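Local coordinates for protein endo-1,3-beta-glucanase, family GH16 (Zobellia galactanivorans, PDB 5FUI) that probably binds the beta-1,3-glucan laminarin, serving as the family 6 carbohydrate-binding module of a marine bacterial laminarinase, at residues Y112-Y117 with N126-T131; L11-E16 with P48-P53; Y58-R63 with T82-L87. All coordinates share one frame; numbering follows the deposited sequence.

Contact 1 of 3, residues Y112-Y117 with N126-T131; sequences YQFGLY and NWIRIT. With MG (magnesium ion), chain E; APY (2-aminomethyl-pyridine), chain C.
The ring of Phe114 meets Ile128 obliquely: its CE2 lies 4.1 Å from the CG2 methyl of Ile128, with CZ close behind, and the two side chains run antiparallel alongside each other. With CG of Phe114 anti to the backbone N (chi1 180°), the ring extends from its strand into the space between the sheets. Tyr117, two residues after Gly115, projects from the opposite side of the same strand to Leu116, and there C3 of the 2-aminomethyl-pyridine approaches the edge of its ring, 3.2 Å from CD2. On strand 124-131 the outward residues are also flat: CH2 of Trp127 lies 3.3 Å above one face of the Arg129 guanidinium group, displaced from the centre of the group, while Lys12 makes a cation-pi contact with the indole.

Leu116 completes the interior contact, its CD1 reaching tip to tip toward CD1 of Ile128 at 4.0 Å. The chi2 of Ile128, 107°, lies well off a staggered value. Phenylalanine, leucine and isoleucine suit a buried place that offers no polar partner across the contact. Gly115, between Phe114 and Leu116, brings its CA within 3.6 Å of CM of the ligand; a CB here would collide with the ligand's amine. At the start of the other strand, Asn126 chelates magnesium through backbone O and side-chain OD1, each at 2.4 Å; Glu14, Glu16 and Glu34 supply further ligands.

Two antiparallel sheets thus pack face to face in the beta-sandwich of a family 6 carbohydrate-binding module. Its metal site lies at one end of strand 124-131, and Gly115 and Tyr117, with Trp44 and Asp76, line a ligand pocket on the outer surface of the other sheet.

Contact 2 of 3, residues L11-E16 with P48-P53; sequences LKIEAE and PGINFP. With MG (magnesium ion), chain E.
Ile50 reaches across to Leu11 and Ile13, and its two branches divide the work. Its CB leaves the main chain alongside the opposing strand, not straight at it, and contact begins only beyond that atom. The CG2 branch crosses Leu11 at a slant and comes 3.9 Å from CD2 of that residue. The other branch, with CG1 anti to the carbonyl carbon (chi1 -56°), is turned toward Ile13: CG1 is 4.1 Å from CD1 of Ile13, and the terminal CD1 of Ile50 ends 3.7 Å from the same methyl, so that the two isoleucines meet tip to tip. A beta-branched residue is well suited here, since one side chain touches two neighbours while keeping to an extended backbone.

Just before it, Gly49 adopts a positive phi (74°), and both Gly49 and Ile50 face Tyr112 in a G1 beta bulge on strand 44-52.

The facing strand 10-14 turns alternate residues to opposite sides. Leu11 and Ile13 point inward, whereas Lys12 and Glu14 point outward, Lys12 forming a long salt bridge with Glu14. OE1 of Glu14 binds magnesium at 2.5 Å, and OE1 of Glu16 does so at 2.4 Å. A water on the metal donates a hydrogen bond of 2.8 Å to OE2 of Glu16, so both oxygens of that carboxylate are engaged; Asn126 and Glu34 complete the protein ligands.

Between the two segments, then, cohesion comes from dispersion forces and the exclusion of water alone, while the carboxylates are turned outward, where they hold the cation, whose positive charge is likely to offset their mutual repulsion.

Contact 3 of 3, residues Y58-R63 with T82-L87; sequences YLIEYR and TVLGEL
Tyr62 and Leu87 cross at about a right angle, the leucine's branched end meeting the phenol ring obliquely near CD1 and CE1. Its CG is 3.7 Å from CE1 of Tyr62, and its CD2 methyl reaches the same ring carbon at 3.7 Å, while the CD1 methyl of Leu87 lies about equally near CD1 and CE1 of Tyr62. The phenol's polar end is satisfied elsewhere: OH is hydrogen-bonded to Gln103, and the ring also meets Phe73 edge-to-face. Tyrosine thus offers a wide apolar surface and still places its hydroxyl beside a polar mate. With an alanine in place of this leucine, CG and both methyls are gone, which is likely to open a gap beside the Tyr62 ring and let it shift.

Ile60 and Leu84 also cross nearly perpendicularly, touching lightly through their CD1 methyls at 4.2 Å. Leu84 and Leu87 are three residues apart, yet both point inward, because Leu84 and Gly85 together face Ser75 in a classic beta bulge that shifts the alternation. At phi 138° Gly85 has a backbone in which a CB would press on the preceding carbonyl O.

The contact lies inside this family 6 module's beta-sandwich, where strand 56-66 faces edge strand 82-88 of the other sheet.

How the contacts relate
All three contacts join the four-stranded sheet to the five-stranded one, and all rest on apolar side chains with no hydrogen bond between their segments. Contact 1 is the most central, using an inner strand of each sheet. Contacts 2 and 3 flank it, and each pairs an inner strand with an outermost one, 10-14 and 82-88 respectively. Strand 124-131 is the common neighbour: its backbone bonds to 11-16 on one side and to 58-63 on the other. Contacts 1 and 3 each add an aromatic ring, Phe114 and Tyr62, whereas contact 2 is purely aliphatic and partly exposed at Leu11. Contacts 1 and 2 also share the magnesium site, where polar ligands replace the hydrophobic interior.

Contact 1 of 3, residues Y112-Y117 with N126-T131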
loop_
_atom_site.group_PDB
_atom_site.type_symbol
_atom_site.label_atom_id
_atom_site.label_comp_id
_atom_site.label_asym_id
_atom_site.label_seq_id
_atom_site.Cartn_x
_atom_site.Cartn_y
_atom_site.Cartn_z
ATOM N N TYR A 112 -4.837 -5.062 13.419
ATOM C CA TYR A 112 -5.869 -4.598 12.531
ATOM C C TYR A 112 -5.776 -5.216 11.155
ATOM O O TYR A 112 -4.695 -5.584 10.678
ATOM C CB TYR A 112 -5.770 -3.024 12.346
ATOM C CG TYR A 112 -5.756 -2.269 13.654
ATOM C CD1 TYR A 112 -6.908 -2.037 14.318
ATOM C CD2 TYR A 112 -4.619 -1.745 14.191
ATOM C CE1 TYR A 112 -6.923 -1.314 15.492
ATOM C CE2 TYR A 112 -4.586 -1.022 15.376
ATOM C CZ TYR A 112 -5.734 -0.811 16.032
ATOM O OH TYR A 112 -5.708 -0.098 17.225
ATOM N N GLN A 113 -6.919 -5.242 10.484
ATOM C CA GLN A 113 -6.971 -5.508 9.052
ATOM C C GLN A 113 -6.570 -4.194 8.366
ATOM O O GLN A 113 -7.234 -3.164 8.555
ATOM C CB GLN A 113 -8.380 -5.972 8.640
ATOM C CG GLN A 113 -8.597 -6.227 7.169
ATOM C CD GLN A 113 -9.996 -6.818 6.890
ATOM O OE1 GLN A 113 -10.195 -8.022 7.053
ATOM N NE2 GLN A 113 -10.971 -5.962 6.451
ATOM N N PHE A 114 -5.518 -4.259 7.542
ATOM C CA PHE A 114 -4.982 -3.069 6.843
ATOM C C PHE A 114 -5.433 -3.071 5.394
ATOM O O PHE A 114 -5.260 -4.102 4.717
ATOM C CB PHE A 114 -3.465 -3.130 6.996
ATOM C CG PHE A 114 -2.692 -1.989 6.344
ATOM C CD1 PHE A 114 -2.566 -0.741 6.954
ATOM C CD2 PHE A 114 -2.049 -2.220 5.160
ATOM C CE1 PHE A 114 -1.852 0.263 6.318
ATOM C CE2 PHE A 114 -1.317 -1.223 4.549
ATOM C CZ PHE A 114 -1.243 0.018 5.112
ATOM N N GLY A 115 -6.071 -1.990 4.901
ATOM C CA GLY A 115 -6.626 -1.984 3.580
ATOM C C GLY A 115 -6.020 -0.876 2.719
ATOM O O GLY A 115 -5.790 0.232 3.218
ATOM N N LEU A 116 -5.793 -1.183 1.434
ATOM C CA LEU A 116 -5.394 -0.175 0.427
ATOM C C LEU A 116 -6.458 -0.138 -0.648
ATOM O O LEU A 116 -6.844 -1.206 -1.130
ATOM C CB LEU A 116 -4.018 -0.572 -0.245
ATOM C CG LEU A 116 -2.891 -0.641 0.789
ATOM C CD1 LEU A 116 -1.602 -0.974 0.037
ATOM C CD2 LEU A 116 -2.811 0.670 1.533
ATOM N N TYR A 117 -6.959 1.057 -0.939
ATOM C CA TYR A 117 -8.070 1.135 -1.863
ATOM C C TYR A 117 -7.695 2.100 -2.963
ATOM O O TYR A 117 -7.363 3.272 -2.703
ATOM C CB TYR A 117 -9.296 1.697 -1.069
ATOM C CG TYR A 117 -10.642 1.262 -1.608
ATOM C CD1 TYR A 117 -11.050 1.636 -2.877
ATOM C CD2 TYR A 117 -11.495 0.402 -0.853
ATOM C CE1 TYR A 117 -12.298 1.238 -3.396
ATOM C CE2 TYR A 117 -12.715 0.007 -1.328
ATOM C CZ TYR A 117 -13.146 0.459 -2.563
ATOM O OH TYR A 117 -14.375 -0.012 -3.018
ATOM N N ASN A 126 4.905 -2.741 -4.712
ATOM C CA ASN A 126 5.791 -3.853 -4.418
ATOM C C ASN A 126 5.635 -4.298 -2.924
ATOM O O ASN A 126 5.426 -5.507 -2.630
ATOM C CB ASN A 126 7.267 -3.468 -4.730
ATOM C CG ASN A 126 8.270 -4.570 -4.455
ATOM O OD1 ASN A 126 7.927 -5.706 -4.218
ATOM N ND2 ASN A 126 9.569 -4.211 -4.514
ATOM N N TRP A 127 5.668 -3.316 -2.012
ATOM C CA TRP A 127 5.572 -3.625 -0.590
ATOM C C TRP A 127 5.176 -2.350 0.149
ATOM O O TRP A 127 5.155 -1.257 -0.385
ATOM C CB TRP A 127 6.921 -4.211 0.001
ATOM C CG TRP A 127 8.183 -3.519 -0.352
ATOM C CD1 TRP A 127 9.188 -3.997 -1.209
ATOM C CD2 TRP A 127 8.646 -2.226 0.148
ATOM N NE1 TRP A 127 10.240 -3.059 -1.271
ATOM C CE2 TRP A 127 9.974 -1.995 -0.463
ATOM C CE3 TRP A 127 8.127 -1.244 1.053
ATOM C CZ2 TRP A 127 10.747 -0.887 -0.160
ATOM C CZ3 TRP A 127 8.922 -0.094 1.279
ATOM C CH2 TRP A 127 10.168 0.083 0.677
ATOM N N ILE A 128 4.841 -2.595 1.420
ATOM C CA ILE A 128 4.508 -1.610 2.419
ATOM C C ILE A 128 5.500 -1.803 3.598
ATOM O O ILE A 128 5.815 -2.960 3.961
ATOM C CB ILE A 128 3.047 -1.764 2.951
ATOM C CG1 ILE A 128 2.025 -1.764 1.793
ATOM C CG2 ILE A 128 2.744 -0.664 3.984
ATOM C CD1 ILE A 128 1.439 -3.134 1.524
ATOM N N ARG A 129 6.003 -0.711 4.193
ATOM C CA ARG A 129 6.901 -0.838 5.371
ATOM C C ARG A 129 6.413 0.113 6.420
ATOM O O ARG A 129 6.278 1.305 6.195
ATOM C CB ARG A 129 8.362 -0.572 4.903
ATOM C CG ARG A 129 9.411 -0.721 5.992
ATOM C CD ARG A 129 10.824 -0.894 5.408
ATOM N NE ARG A 129 11.221 0.261 4.648
ATOM C CZ ARG A 129 12.073 0.283 3.590
ATOM N NH1 ARG A 129 12.665 -0.875 3.197
ATOM N NH2 ARG A 129 12.286 1.508 2.984
ATOM N N ILE A 130 6.277 -0.441 7.627
ATOM C CA ILE A 130 5.761 0.296 8.765
ATOM C C ILE A 130 6.877 0.463 9.817
ATOM O O ILE A 130 7.455 -0.577 10.209
ATOM C CB ILE A 130 4.516 -0.373 9.387
ATOM C CG1 ILE A 130 3.391 -0.435 8.311
ATOM C CG2 ILE A 130 4.067 0.380 10.667
ATOM C CD1 ILE A 130 2.202 -1.387 8.658
ATOM N N THR A 131 7.170 1.692 10.247
ATOM C CA THR A 131 8.279 1.963 11.192
ATOM C C THR A 131 7.784 2.839 12.343
ATOM O O THR A 131 7.122 3.820 12.154
ATOM C CB THR A 131 9.435 2.711 10.468
ATOM O OG1 THR A 131 9.862 1.881 9.387
ATOM C CG2 THR A 131 10.608 2.921 11.421
HETATM MG MG MG E . 6.492 -7.444 -3.515
HETATM N N APY C . -10.419 -1.368 3.260
HETATM C CM APY C . -9.854 -1.744 1.979
HETATM C C2 APY C . -11.008 -2.694 1.710
HETATM C C3 APY C . -12.045 -2.263 0.918
HETATM C C4 APY C . -13.184 -3.075 0.702
HETATM C C5 APY C . -13.283 -4.295 1.395
HETATM C C6 APY C . -12.242 -4.722 2.204
HETATM N N1 APY C . -11.153 -3.891 2.384
HETATM O O HOH W 1 8.109 -9.125 -3.349
#

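Contact 2 of 3, residues L11-E16 with P48-P53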
loop_
_atom_site.group_PDB
_atom_site.type_symbol
_atom_site.label_atom_id
_atom_site.label_comp_id
_atom_site.label_asym_id
_atom_site.label_seq_id
_atom_site.Cartn_x
_atom_site.Cartn_y
_atom_site.Cartn_z
ATOM N N LEU A 11 8.245 -3.335 10.093
ATOM C CA LEU A 11 7.448 -4.446 9.602
ATOM C C LEU A 11 7.334 -4.250 8.080
ATOM O O LEU A 11 6.828 -3.160 7.665
ATOM C CB LEU A 11 6.082 -4.475 10.248
ATOM C CG LEU A 11 5.135 -5.504 9.617
ATOM C CD1 LEU A 11 5.556 -6.959 10.008
ATOM C CD2 LEU A 11 3.667 -5.257 9.995
ATOM N N LYS A 12 7.830 -5.206 7.265
ATOM C CA LYS A 12 7.658 -5.120 5.821
ATOM C C LYS A 12 6.590 -6.087 5.374
ATOM O O LYS A 12 6.641 -7.311 5.707
ATOM C CB LYS A 12 9.003 -5.328 5.098
ATOM C CG LYS A 12 9.001 -5.126 3.602
ATOM C CD LYS A 12 10.480 -5.187 3.205
ATOM C CE LYS A 12 10.656 -4.962 1.750
ATOM N NZ LYS A 12 11.897 -5.561 1.213
ATOM N N ILE A 13 5.553 -5.561 4.701
ATOM C CA ILE A 13 4.415 -6.365 4.180
ATOM C C ILE A 13 4.567 -6.425 2.675
ATOM O O ILE A 13 4.479 -5.392 1.988
ATOM C CB ILE A 13 3.051 -5.731 4.484
ATOM C CG1 ILE A 13 2.895 -5.553 5.989
ATOM C CG2 ILE A 13 1.860 -6.521 3.924
ATOM C CD1 ILE A 13 1.858 -4.464 6.324
ATOM N N GLU A 14 4.789 -7.630 2.103
ATOM C CA GLU A 14 4.906 -7.730 0.650
ATOM C C GLU A 14 3.514 -7.469 0.091
ATOM O O GLU A 14 2.533 -7.991 0.610
ATOM C CB GLU A 14 5.453 -9.106 0.160
ATOM C CG GLU A 14 6.899 -9.298 0.603
ATOM C CD GLU A 14 7.855 -8.227 -0.092
ATOM O OE1 GLU A 14 7.532 -7.666 -1.211
ATOM O OE2 GLU A 14 8.934 -7.968 0.448
ATOM N N ALA A 15 3.392 -6.592 -0.889
ATOM C CA ALA A 15 2.043 -6.151 -1.318
ATOM C C ALA A 15 1.235 -7.339 -1.896
ATOM O O ALA A 15 -0.005 -7.283 -1.948
ATOM C CB ALA A 15 2.147 -4.997 -2.341
ATOM N N GLU A 16 1.965 -8.337 -2.484
ATOM C CA GLU A 16 1.312 -9.495 -3.115
ATOM C C GLU A 16 0.762 -10.473 -2.048
ATOM O O GLU A 16 0.195 -11.472 -2.402
ATOM C CB GLU A 16 2.267 -10.144 -4.124
ATOM C CG GLU A 16 3.411 -10.942 -3.504
ATOM C CD GLU A 16 4.656 -10.108 -3.222
ATOM O OE1 GLU A 16 4.589 -8.843 -3.115
ATOM O OE2 GLU A 16 5.767 -10.685 -3.156
ATOM N N PRO A 48 -4.749 -8.902 6.621
ATOM C CA PRO A 48 -5.165 -9.101 8.024
ATOM C C PRO A 48 -3.944 -9.182 8.989
ATOM O O PRO A 48 -2.799 -9.494 8.610
ATOM C CB PRO A 48 -5.907 -10.429 7.979
ATOM C CG PRO A 48 -5.102 -11.193 6.986
ATOM C CD PRO A 48 -4.958 -10.145 5.847
ATOM N N GLY A 49 -4.240 -8.888 10.241
ATOM C CA GLY A 49 -3.294 -9.203 11.286
ATOM C C GLY A 49 -2.097 -8.317 11.363
ATOM O O GLY A 49 -0.995 -8.727 11.799
ATOM N N ILE A 50 -2.256 -7.041 10.983
ATOM C CA ILE A 50 -1.105 -6.118 11.039
ATOM C C ILE A 50 -1.037 -5.486 12.472
ATOM O O ILE A 50 -2.018 -4.792 12.943
ATOM C CB ILE A 50 -1.198 -5.020 9.927
ATOM C CG1 ILE A 50 -1.324 -5.651 8.534
ATOM C CG2 ILE A 50 -0.017 -4.075 10.127
ATOM C CD1 ILE A 50 -0.319 -6.734 8.294
ATOM N N ASN A 51 0.066 -5.788 13.143
ATOM C CA ASN A 51 0.208 -5.349 14.509
ATOM C C ASN A 51 0.965 -3.997 14.630
ATOM O O ASN A 51 2.021 -3.797 13.986
ATOM C CB ASN A 51 0.840 -6.444 15.422
ATOM C CG ASN A 51 0.894 -5.988 16.880
ATOM O OD1 ASN A 51 -0.135 -5.919 17.568
ATOM N ND2 ASN A 51 2.092 -5.624 17.336
ATOM N N PHE A 52 0.364 -3.037 15.401
ATOM C CA PHE A 52 0.955 -1.767 15.764
ATOM C C PHE A 52 1.178 -1.938 17.253
ATOM O O PHE A 52 0.228 -1.833 18.043
ATOM C CB PHE A 52 -0.009 -0.628 15.404
ATOM C CG PHE A 52 -0.241 -0.462 13.923
ATOM C CD1 PHE A 52 -1.139 -1.346 13.224
ATOM C CD2 PHE A 52 0.483 0.523 13.194
ATOM C CE1 PHE A 52 -1.374 -1.177 11.845
ATOM C CE2 PHE A 52 0.221 0.691 11.819
ATOM C CZ PHE A 52 -0.683 -0.135 11.154
ATOM N N PRO A 53 2.406 -2.207 17.669
ATOM C CA PRO A 53 2.592 -2.623 19.098
ATOM C C PRO A 53 2.496 -1.478 20.079
ATOM O O PRO A 53 2.302 -1.746 21.274
ATOM C CB PRO A 53 4.036 -3.122 19.154
ATOM C CG PRO A 53 4.705 -2.530 17.941
ATOM C CD PRO A 53 3.632 -2.454 16.858
HETATM MG MG MG E . 6.492 -7.444 -3.515
HETATM O O HOH W 1 8.109 -9.125 -3.349
#

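Contact 3 of 3, residues Y58-R63 with T82-L87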
loop_
_atom_site.group_PDB
_atom_site.type_symbol
_atom_site.label_atom_id
_atom_site.label_comp_id
_atom_site.label_asym_id
_atom_site.label_seq_id
_atom_site.Cartn_x
_atom_site.Cartn_y
_atom_site.Cartn_z
ATOM N N TYR A 58 3.441 6.562 13.382
ATOM C CA TYR A 58 4.181 5.613 12.561
ATOM C C TYR A 58 4.485 6.222 11.184
ATOM O O TYR A 58 3.652 7.004 10.625
ATOM C CB TYR A 58 3.320 4.378 12.265
ATOM C CG TYR A 58 3.137 3.489 13.457
ATOM C CD1 TYR A 58 2.226 3.794 14.460
ATOM C CD2 TYR A 58 3.936 2.344 13.620
ATOM C CE1 TYR A 58 2.047 2.990 15.557
ATOM C CE2 TYR A 58 3.811 1.486 14.711
ATOM C CZ TYR A 58 2.852 1.823 15.710
ATOM O OH TYR A 58 2.755 0.976 16.809
ATOM N N LEU A 59 5.629 5.801 10.647
ATOM C CA LEU A 59 5.916 6.085 9.212
ATOM C C LEU A 59 5.458 4.853 8.444
ATOM O O LEU A 59 5.900 3.701 8.749
ATOM C CB LEU A 59 7.454 6.320 9.012
ATOM C CG LEU A 59 7.820 6.634 7.551
ATOM C CD1 LEU A 59 7.271 8.013 7.174
ATOM C CD2 LEU A 59 9.401 6.574 7.486
ATOM N N ILE A 60 4.615 5.089 7.422
ATOM C CA ILE A 60 4.216 3.968 6.565
ATOM C C ILE A 60 4.688 4.339 5.135
ATOM O O ILE A 60 4.325 5.367 4.566
ATOM C CB ILE A 60 2.715 3.673 6.559
ATOM C CG1 ILE A 60 2.169 3.562 8.052
ATOM C CG2 ILE A 60 2.513 2.385 5.745
ATOM C CD1 ILE A 60 0.688 3.130 8.074
ATOM N N GLU A 61 5.573 3.469 4.637
ATOM C CA GLU A 61 6.221 3.630 3.302
ATOM C C GLU A 61 5.602 2.687 2.325
ATOM O O GLU A 61 5.243 1.563 2.704
ATOM C CB GLU A 61 7.711 3.284 3.363
ATOM C CG GLU A 61 8.584 4.311 4.127
ATOM C CD GLU A 61 9.930 3.697 4.333
ATOM O OE1 GLU A 61 10.058 2.867 5.264
ATOM O OE2 GLU A 61 10.891 3.998 3.532
ATOM N N TYR A 62 5.486 3.133 1.077
ATOM C CA TYR A 62 4.883 2.368 -0.003
ATOM C C TYR A 62 5.809 2.392 -1.193
ATOM O O TYR A 62 6.165 3.474 -1.699
ATOM C CB TYR A 62 3.480 2.947 -0.437
ATOM C CG TYR A 62 2.512 3.044 0.721
ATOM C CD1 TYR A 62 2.474 4.119 1.561
ATOM C CD2 TYR A 62 1.635 1.960 0.979
ATOM C CE1 TYR A 62 1.553 4.156 2.621
ATOM C CE2 TYR A 62 0.713 1.982 2.043
ATOM C CZ TYR A 62 0.708 3.062 2.841
ATOM O OH TYR A 62 -0.212 3.109 3.855
ATOM N N ARG A 63 6.239 1.203 -1.624
ATOM C CA ARG A 63 7.155 1.054 -2.776
ATOM C C ARG A 63 6.327 0.900 -4.004
ATOM O O ARG A 63 5.658 -0.120 -4.221
ATOM C CB ARG A 63 8.113 -0.099 -2.533
ATOM C CG ARG A 63 9.250 -0.301 -3.571
ATOM C CD ARG A 63 10.196 0.909 -3.429
ATOM N NE ARG A 63 11.392 0.703 -4.273
ATOM C CZ ARG A 63 12.335 1.637 -4.433
ATOM N NH1 ARG A 63 12.238 2.846 -3.825
ATOM N NH2 ARG A 63 13.389 1.391 -5.247
ATOM N N THR A 82 -11.003 3.293 10.652
ATOM C CA THR A 82 -10.019 4.371 10.870
ATOM C C THR A 82 -9.406 4.625 9.499
ATOM O O THR A 82 -8.855 3.681 8.904
ATOM C CB THR A 82 -8.898 3.892 11.830
ATOM O OG1 THR A 82 -9.543 3.805 13.122
ATOM C CG2 THR A 82 -7.771 4.959 11.950
ATOM N N VAL A 83 -9.506 5.849 9.015
ATOM C CA VAL A 83 -8.844 6.177 7.768
ATOM C C VAL A 83 -7.471 6.757 8.082
ATOM O O VAL A 83 -7.324 7.685 8.903
ATOM C CB VAL A 83 -9.678 7.201 6.927
ATOM C CG1 VAL A 83 -8.947 7.714 5.688
ATOM C CG2 VAL A 83 -10.984 6.509 6.489
ATOM N N LEU A 84 -6.432 6.225 7.430
ATOM C CA LEU A 84 -5.074 6.671 7.723
ATOM C C LEU A 84 -4.674 7.813 6.784
ATOM O O LEU A 84 -3.949 8.691 7.177
ATOM C CB LEU A 84 -4.083 5.518 7.600
ATOM C CG LEU A 84 -4.374 4.342 8.566
ATOM C CD1 LEU A 84 -3.461 3.168 8.159
ATOM C CD2 LEU A 84 -4.190 4.821 10.041
ATOM N N GLY A 85 -5.223 7.840 5.581
ATOM C CA GLY A 85 -4.940 8.932 4.646
ATOM C C GLY A 85 -4.743 8.393 3.244
ATOM O O GLY A 85 -5.070 7.245 2.945
ATOM N N GLU A 86 -4.356 9.317 2.360
ATOM C CA GLU A 86 -4.267 9.018 0.963
ATOM C C GLU A 86 -2.864 9.295 0.444
ATOM O O GLU A 86 -2.119 10.158 0.925
ATOM C CB GLU A 86 -5.249 9.809 0.161
ATOM C CG GLU A 86 -6.685 9.572 0.586
ATOM C CD GLU A 86 -7.754 10.395 -0.114
ATOM O OE1 GLU A 86 -7.471 10.998 -1.143
ATOM O OE2 GLU A 86 -8.856 10.316 0.430
ATOM N N LEU A 87 -2.460 8.532 -0.583
ATOM C CA LEU A 87 -1.122 8.625 -1.172
ATOM C C LEU A 87 -1.315 8.871 -2.665
ATOM O O LEU A 87 -2.125 8.200 -3.308
ATOM C CB LEU A 87 -0.373 7.199 -1.036
ATOM C CG LEU A 87 0.103 6.731 0.355
ATOM C CD1 LEU A 87 1.048 7.772 0.984
ATOM C CD2 LEU A 87 -1.103 6.390 1.251
#